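Local coordinates for COG0778: Nitroreductase (Streptococcus pneumoniae, PDB 2B67), which probably catalyses the FMN-dependent, NAD(P)H-driven reduction of nitro compounds or quinones, as a dimeric flavoprotein of the nitroreductase family, at residues A[87-95]-A[108-119]. Sequence-based numbering, arbitrary orientation. Where two conformers were deposited one is given.
Sequences LAKRARKIA and LQYFMKNLPAEF. With ACY (acetic acid), chain F.
Ala91 is the knob at the middle of this antiparallel helix pair: its methyl sits in a hole formed by Phe111, Leu115, Pro116 and Phe119. The small side chains of Ala88, Ala91 and Ala95 let the axes close to 7.4 Å at 173°. At one end Leu87 lies across Phe119, CB 3.7 Å from the ring centroid in a CH-pi contact offset toward the rim, while Leu87 CD1 reaches the CD2 side. Leu115 CD2 covers the opposite face, so this phenyl is clamped between two leucines. Phe111 is held likewise: Ile94 CG2 stands almost on the ring normal, 3.9 Å from the centroid, and Tyr110 CD1 from its own helix lies over the other face. Ile94 CG2 is anti to the backbone N, which sends this methyl rather than the longer CG1 branch to the ring. On the more exposed flank Met112, a selenomethionine, folds back through its bent chi2 and chi3; its SE rests 3.7 Å from Ala95 CB. Arg92 has two conformers; in one, tentatively, Met112 CE lies over a guanidinium face and NE makes a weak, bent hydrogen bond to Met112 O (3.4 Å, 134°). One turn before Arg92, the methyl of Ala88 meets Pro116 CB at 3.7 Å. Pro116 has no N-H to give, and the helix kinks there, just after a wider pi-type turn at 110-114. Facing away from this seam, Lys93 NZ donates a hydrogen bond to an acetic acid molecule, probably from the crystallisation liquor, and forms a salt bridge with Glu199 of the second subunit. His43, an FMN-pocket residue, meets Phe119 edge-to-face, and the Phe111 side chain lies about 7 Å from a bound FMN. The pair is an antiparallel helical hairpin, 87-98 followed by 105-120, projecting from the nitroreductase alpha-beta core beside the flavin pocket.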
# COMPACT_ATOMS: atom_id res chain seq x y z
N LEU A 87 -10.55 13.29 8.17
CA LEU A 87 -10.75 11.93 8.61
C LEU A 87 -12.03 11.79 9.44
O LEU A 87 -12.67 10.73 9.41
CB LEU A 87 -9.50 11.46 9.35
CG LEU A 87 -8.26 11.05 8.53
CD1 LEU A 87 -7.16 10.65 9.50
CD2 LEU A 87 -8.58 9.85 7.59
N ALA A 88 -12.39 12.84 10.19
CA ALA A 88 -13.68 12.89 10.90
C ALA A 88 -14.83 12.82 9.90
O ALA A 88 -15.74 12.01 10.04
CB ALA A 88 -13.80 14.17 11.78
N LYS A 89 -14.82 13.67 8.89
CA LYS A 89 -15.82 13.57 7.83
C LYS A 89 -15.84 12.22 7.09
O LYS A 89 -16.90 11.78 6.68
CB LYS A 89 -15.65 14.69 6.84
CG LYS A 89 -16.19 16.05 7.37
CD LYS A 89 -16.31 17.04 6.24
CE LYS A 89 -16.39 18.48 6.76
NZ LYS A 89 -17.80 18.82 7.05
N ARG A 90 -14.67 11.59 6.94
CA ARG A 90 -14.57 10.27 6.28
C ARG A 90 -15.26 9.20 7.12
O ARG A 90 -16.03 8.39 6.57
CB ARG A 90 -13.09 9.92 5.98
CG ARG A 90 -12.80 8.46 5.52
CD ARG A 90 -13.55 8.02 4.23
NE ARG A 90 -13.60 9.05 3.19
CZ ARG A 90 -13.79 8.86 1.88
NH1 ARG A 90 -13.90 7.64 1.32
NH2 ARG A 90 -13.86 9.94 1.11
N ALA A 91 -15.02 9.19 8.44
CA ALA A 91 -15.71 8.25 9.33
C ALA A 91 -17.22 8.45 9.25
O ALA A 91 -17.98 7.49 9.19
CB ALA A 91 -15.24 8.40 10.78
N ARG A 92 -17.64 9.71 9.25
CA ARG A 92 -19.06 10.03 9.28
C ARG A 92 -19.72 9.63 7.97
O ARG A 92 -20.85 9.13 7.97
CB ARG A 92 -19.27 11.52 9.57
CG ARG A 92 -19.13 11.86 11.05
CD ARG A 92 -19.41 13.33 11.28
NE ARG A 92 -20.05 13.56 12.57
CZ ARG A 92 -21.25 14.10 12.74
NH1 ARG A 92 -21.98 14.48 11.68
NH2 ARG A 92 -21.74 14.27 13.97
N LYS A 93 -19.00 9.84 6.86
CA LYS A 93 -19.41 9.39 5.53
C LYS A 93 -19.70 7.89 5.49
O LYS A 93 -20.72 7.47 4.99
CB LYS A 93 -18.32 9.72 4.50
CG LYS A 93 -18.75 9.49 3.03
CD LYS A 93 -17.54 9.61 2.07
CE LYS A 93 -17.95 9.31 0.62
NZ LYS A 93 -18.70 10.46 0.01
N ILE A 94 -18.82 7.08 6.07
CA ILE A 94 -19.04 5.64 6.09
C ILE A 94 -20.35 5.33 6.85
O ILE A 94 -21.21 4.59 6.34
CB ILE A 94 -17.78 4.94 6.65
CG1 ILE A 94 -16.69 4.95 5.54
CG2 ILE A 94 -18.10 3.52 7.10
CD1 ILE A 94 -15.39 5.25 6.01
N ALA A 95 -20.55 5.94 8.01
CA ALA A 95 -21.80 5.77 8.76
C ALA A 95 -23.02 6.24 7.96
O ALA A 95 -24.06 5.56 7.92
CB ALA A 95 -21.70 6.50 10.11
N LEU A 108 -22.49 2.41 14.22
CA LEU A 108 -22.83 3.75 13.73
C LEU A 108 -22.29 4.87 14.65
O LEU A 108 -21.82 5.89 14.16
CB LEU A 108 -24.34 3.88 13.50
CG LEU A 108 -24.97 3.20 12.27
CD1 LEU A 108 -26.50 3.23 12.36
CD2 LEU A 108 -24.50 3.86 10.97
N GLN A 109 -22.39 4.67 15.97
CA GLN A 109 -21.88 5.64 16.97
C GLN A 109 -20.37 5.74 16.89
O GLN A 109 -19.77 6.80 17.06
CB GLN A 109 -22.29 5.17 18.38
CG GLN A 109 -21.54 5.86 19.54
CD GLN A 109 -22.39 6.85 20.35
OE1 GLN A 109 -23.10 7.71 19.78
NE2 GLN A 109 -22.31 6.74 21.68
N TYR A 110 -19.75 4.59 16.64
CA TYR A 110 -18.33 4.52 16.53
C TYR A 110 -17.84 5.38 15.35
O TYR A 110 -16.99 6.23 15.54
CB TYR A 110 -17.89 3.08 16.40
CG TYR A 110 -16.45 2.91 16.05
CD1 TYR A 110 -16.08 2.43 14.80
CD2 TYR A 110 -15.44 3.21 16.98
CE1 TYR A 110 -14.75 2.24 14.46
CE2 TYR A 110 -14.09 3.02 16.65
CZ TYR A 110 -13.76 2.54 15.38
OH TYR A 110 -12.45 2.32 15.02
N PHE A 111 -18.41 5.17 14.17
CA PHE A 111 -18.04 5.99 13.01
C PHE A 111 -18.51 7.46 13.11
O PHE A 111 -17.82 8.37 12.65
CB PHE A 111 -18.54 5.36 11.71
CG PHE A 111 -17.77 4.13 11.28
CD1 PHE A 111 -18.38 2.88 11.25
CD2 PHE A 111 -16.45 4.24 10.85
CE1 PHE A 111 -17.67 1.73 10.82
CE2 PHE A 111 -15.72 3.10 10.42
CZ PHE A 111 -16.33 1.84 10.41
N MSE A 112 -19.69 7.67 13.70
CA MSE A 112 -20.23 9.03 13.86
C MSE A 112 -19.50 9.88 14.92
O MSE A 112 -19.30 11.07 14.71
CB MSE A 112 -21.73 8.99 14.19
CG MSE A 112 -22.64 8.67 13.01
SE MSE A 112 -22.40 9.86 11.45
CE MSE A 112 -23.06 11.47 12.15
N LYS A 113 -19.10 9.27 16.03
CA LYS A 113 -18.55 9.99 17.18
C LYS A 113 -17.21 9.48 17.75
O LYS A 113 -16.28 10.26 17.99
CB LYS A 113 -19.62 10.11 18.29
CG LYS A 113 -20.47 11.39 18.12
CD LYS A 113 -21.92 11.18 18.43
CE LYS A 113 -22.74 12.42 18.07
NZ LYS A 113 -24.22 12.12 18.16
N ASN A 114 -17.10 8.18 17.99
CA ASN A 114 -15.87 7.69 18.60
C ASN A 114 -14.66 7.87 17.70
O ASN A 114 -13.66 8.52 18.09
CB ASN A 114 -16.02 6.23 19.05
CG ASN A 114 -16.90 6.11 20.26
OD1 ASN A 114 -18.12 6.30 20.17
ND2 ASN A 114 -16.30 5.83 21.42
N LEU A 115 -14.76 7.31 16.50
CA LEU A 115 -13.64 7.34 15.60
C LEU A 115 -13.16 8.78 15.36
O LEU A 115 -11.98 9.05 15.58
CB LEU A 115 -13.95 6.60 14.30
CG LEU A 115 -12.83 5.75 13.70
CD1 LEU A 115 -13.06 5.47 12.20
CD2 LEU A 115 -11.46 6.34 13.97
N PRO A 116 -14.06 9.71 14.94
CA PRO A 116 -13.63 11.09 14.74
C PRO A 116 -12.92 11.70 15.95
O PRO A 116 -12.01 12.52 15.76
CB PRO A 116 -14.95 11.84 14.47
CG PRO A 116 -15.80 10.80 13.83
CD PRO A 116 -15.48 9.53 14.58
N ALA A 117 -13.33 11.29 17.16
CA ALA A 117 -12.73 11.81 18.39
C ALA A 117 -11.28 11.33 18.48
O ALA A 117 -10.39 12.11 18.85
CB ALA A 117 -13.55 11.42 19.65
N GLU A 118 -11.06 10.08 18.10
CA GLU A 118 -9.70 9.53 17.95
C GLU A 118 -8.83 10.27 16.95
O GLU A 118 -7.67 10.53 17.23
CB GLU A 118 -9.76 8.09 17.48
CG GLU A 118 -9.64 7.14 18.59
CD GLU A 118 -10.38 5.88 18.30
OE1 GLU A 118 -9.94 5.14 17.40
OE2 GLU A 118 -11.41 5.64 18.96
N PHE A 119 -9.40 10.55 15.77
CA PHE A 119 -8.69 11.24 14.70
C PHE A 119 -8.29 12.65 15.10
O PHE A 119 -7.23 13.14 14.71
CB PHE A 119 -9.56 11.31 13.45
CG PHE A 119 -9.67 10.01 12.66
CD1 PHE A 119 -10.86 9.70 11.99
CD2 PHE A 119 -8.60 9.13 12.58
CE1 PHE A 119 -10.98 8.53 11.23
CE2 PHE A 119 -8.70 7.93 11.84
CZ PHE A 119 -9.91 7.62 11.15
C ACY F . -16.94 13.23 -1.31
O ACY F . -16.51 13.82 -2.33
OXT ACY F . -16.72 12.03 -1.08
CH3 ACY F . -17.74 14.03 -0.33